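Local coordinates for activator of Hsp90 ATPase homologue 1/2-like C-terminal domain-containing protein (PDB 2NN5) that is of unknown function but belongs to the AHA1 family, related to activators of the Hsp90 ATPase, and binds magnesium, at residues Gly108-Asp113 / Leu124-Ser129. Residues are numbered along the deposited sequence; the frame is centred on the assembly and turned at random.
Sequences GIIYFD and LVFSES
Phe112 and Phe126, a non-hydrogen-bonded antiparallel pair, project side by side from the same face of the sheet and form a T-shaped stack, the edge of Phe126 directed at the face of Phe112 with centroids 5.4 Å apart and planes at 67°. The Phe126 ring, its CG swung opposite the backbone N, slants toward the Ile110 side chain, with CD1 3.7 Å from Phe112 CE1. The same ring reaches Ile110, whose CG2 meets Phe126 CZ at 3.7 Å, while Leu124 CD1 abuts the rim of the Phe112 ring and also packs on Phe112 CB, 4.0 Å away.

These residues line one face of a β-hairpin in the middle of the antiparallel sheet of an SRPBCC-type helix-grip fold. Helix 138-157 packs over that face: Trp145 meets Phe126 and Ile110, and Leu149 touches Phe126. Glu128, its chain extended, lays CG 3.9 Å from Ile110 CG2, and its OE2 comes close to Asp141 OD2, a pairing of like charges.

Backbone bonds join the hairpin at three pairs, Ile109-Ser129, Tyr111-Ser127 and Asp113-Val125. The bond from Val125 N to Asp113 O (2.8 Å) is almost straight, with an N-H...O angle of 179°, whereas Tyr111 N to Ser127 O, also 2.8 Å, is bent to 133°. On the other face, Ser127 OG approaches Tyr111 CB at 3.6 Å.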
loop_
_atom_site.group_PDB
_atom_site.type_symbol
_atom_site.label_atom_id
_atom_site.label_comp_id
_atom_site.label_asym_id
_atom_site.label_seq_id
_atom_site.Cartn_x
_atom_site.Cartn_y
_atom_site.Cartn_z
ATOM N N GLY A 108 -13.353 -2.350 -1.877
ATOM C CA GLY A 108 -12.820 -2.970 -0.656
ATOM C C GLY A 108 -12.158 -1.959 0.269
ATOM O O GLY A 108 -12.589 -0.813 0.359
ATOM N N ILE A 109 -11.118 -2.435 0.965
ATOM C CA ILE A 109 -10.456 -1.692 2.054
ATOM C C ILE A 109 -8.981 -1.934 2.015
ATOM O O ILE A 109 -8.537 -3.035 1.714
ATOM C CB ILE A 109 -10.912 -2.241 3.433
ATOM C CG1 ILE A 109 -12.425 -2.118 3.517
ATOM C CG2 ILE A 109 -10.088 -1.601 4.644
ATOM C CD1 ILE A 109 -12.872 -0.698 3.891
ATOM N N ILE A 110 -8.207 -0.889 2.295
ATOM C CA ILE A 110 -6.764 -1.030 2.604
ATOM C C ILE A 110 -6.549 -0.638 4.052
ATOM O O ILE A 110 -7.295 0.213 4.626
ATOM C CB ILE A 110 -5.909 -0.138 1.699
ATOM C CG1 ILE A 110 -6.292 1.342 1.849
ATOM C CG2 ILE A 110 -5.996 -0.642 0.211
ATOM C CD1 ILE A 110 -5.466 2.240 0.873
ATOM N N TYR A 111 -5.533 -1.236 4.675
ATOM C CA TYR A 111 -5.304 -1.045 6.130
ATOM C C TYR A 111 -3.810 -0.999 6.378
ATOM O O TYR A 111 -3.079 -1.890 5.919
ATOM C CB TYR A 111 -5.992 -2.169 6.916
ATOM C CG TYR A 111 -6.052 -1.925 8.385
ATOM C CD1 TYR A 111 -7.084 -1.150 8.902
ATOM C CD2 TYR A 111 -5.120 -2.494 9.248
ATOM C CE1 TYR A 111 -7.162 -0.916 10.306
ATOM C CE2 TYR A 111 -5.201 -2.297 10.611
ATOM C CZ TYR A 111 -6.203 -1.494 11.132
ATOM O OH TYR A 111 -6.242 -1.379 12.522
ATOM N N PHE A 112 -3.376 0.065 7.073
ATOM C CA PHE A 112 -1.969 0.277 7.443
ATOM C C PHE A 112 -1.871 0.128 8.957
ATOM O O PHE A 112 -2.554 0.816 9.691
ATOM C CB PHE A 112 -1.507 1.680 7.040
ATOM C CG PHE A 112 -1.680 1.972 5.571
ATOM C CD1 PHE A 112 -0.611 1.785 4.657
ATOM C CD2 PHE A 112 -2.907 2.464 5.067
ATOM C CE1 PHE A 112 -0.788 2.081 3.285
ATOM C CE2 PHE A 112 -3.081 2.714 3.672
ATOM C CZ PHE A 112 -2.006 2.513 2.799
ATOM N N ASP A 113 -0.979 -0.740 9.402
ATOM C CA ASP A 113 -0.739 -0.981 10.829
ATOM C C ASP A 113 0.745 -0.743 11.109
ATOM O O ASP A 113 1.619 -1.420 10.543
ATOM C CB ASP A 113 -1.081 -2.448 11.092
ATOM C CG ASP A 113 -1.203 -2.773 12.535
ATOM O OD1 ASP A 113 -0.983 -1.887 13.379
ATOM O OD2 ASP A 113 -1.595 -3.952 12.805
ATOM N N LEU A 124 5.738 -1.802 8.859
ATOM C CA LEU A 124 4.448 -1.337 8.341
ATOM C C LEU A 124 3.774 -2.577 7.782
ATOM O O LEU A 124 4.304 -3.183 6.848
ATOM C CB LEU A 124 4.671 -0.263 7.254
ATOM C CG LEU A 124 3.415 0.214 6.496
ATOM C CD1 LEU A 124 2.375 0.851 7.405
ATOM C CD2 LEU A 124 3.806 1.281 5.457
ATOM N N VAL A 125 2.638 -2.963 8.377
ATOM C CA VAL A 125 1.895 -4.136 7.947
ATOM C C VAL A 125 0.713 -3.603 7.131
ATOM O O VAL A 125 -0.151 -2.858 7.631
ATOM C CB VAL A 125 1.456 -5.028 9.121
ATOM C CG1 VAL A 125 0.715 -6.278 8.563
ATOM C CG2 VAL A 125 2.672 -5.476 9.858
ATOM N N PHE A 126 0.685 -3.966 5.863
ATOM C CA PHE A 126 -0.373 -3.535 4.933
ATOM C C PHE A 126 -1.306 -4.715 4.707
ATOM O O PHE A 126 -0.836 -5.840 4.456
ATOM C CB PHE A 126 0.241 -3.085 3.593
ATOM C CG PHE A 126 -0.780 -2.736 2.526
ATOM C CD1 PHE A 126 -1.308 -1.443 2.454
ATOM C CD2 PHE A 126 -1.179 -3.699 1.584
ATOM C CE1 PHE A 126 -2.201 -1.118 1.449
ATOM C CE2 PHE A 126 -2.089 -3.371 0.593
ATOM C CZ PHE A 126 -2.614 -2.067 0.533
ATOM N N SER A 127 -2.616 -4.484 4.787
ATOM C CA SER A 127 -3.534 -5.561 4.417
ATOM C C SER A 127 -4.717 -5.004 3.632
ATOM O O SER A 127 -4.971 -3.767 3.664
ATOM C CB SER A 127 -3.982 -6.313 5.645
ATOM O OG SER A 127 -4.572 -5.457 6.603
ATOM N N GLU A 128 -5.327 -5.863 2.802
ATOM C CA GLU A 128 -6.328 -5.354 1.867
ATOM C C GLU A 128 -7.394 -6.407 1.619
ATOM O O GLU A 128 -7.085 -7.610 1.546
ATOM C CB GLU A 128 -5.637 -4.996 0.543
ATOM C CG GLU A 128 -6.572 -4.434 -0.544
ATOM C CD GLU A 128 -5.888 -4.107 -1.862
ATOM O OE1 GLU A 128 -4.736 -4.542 -2.104
ATOM O OE2 GLU A 128 -6.572 -3.448 -2.692
ATOM N N SER A 129 -8.642 -5.941 1.472
ATOM C CA SER A 129 -9.794 -6.805 1.096
ATOM C C SER A 129 -10.167 -6.429 -0.322
ATOM O O SER A 129 -10.424 -5.235 -0.590
ATOM C CB SER A 129 -10.991 -6.574 2.027
ATOM O OG SER A 129 -12.132 -7.333 1.612
#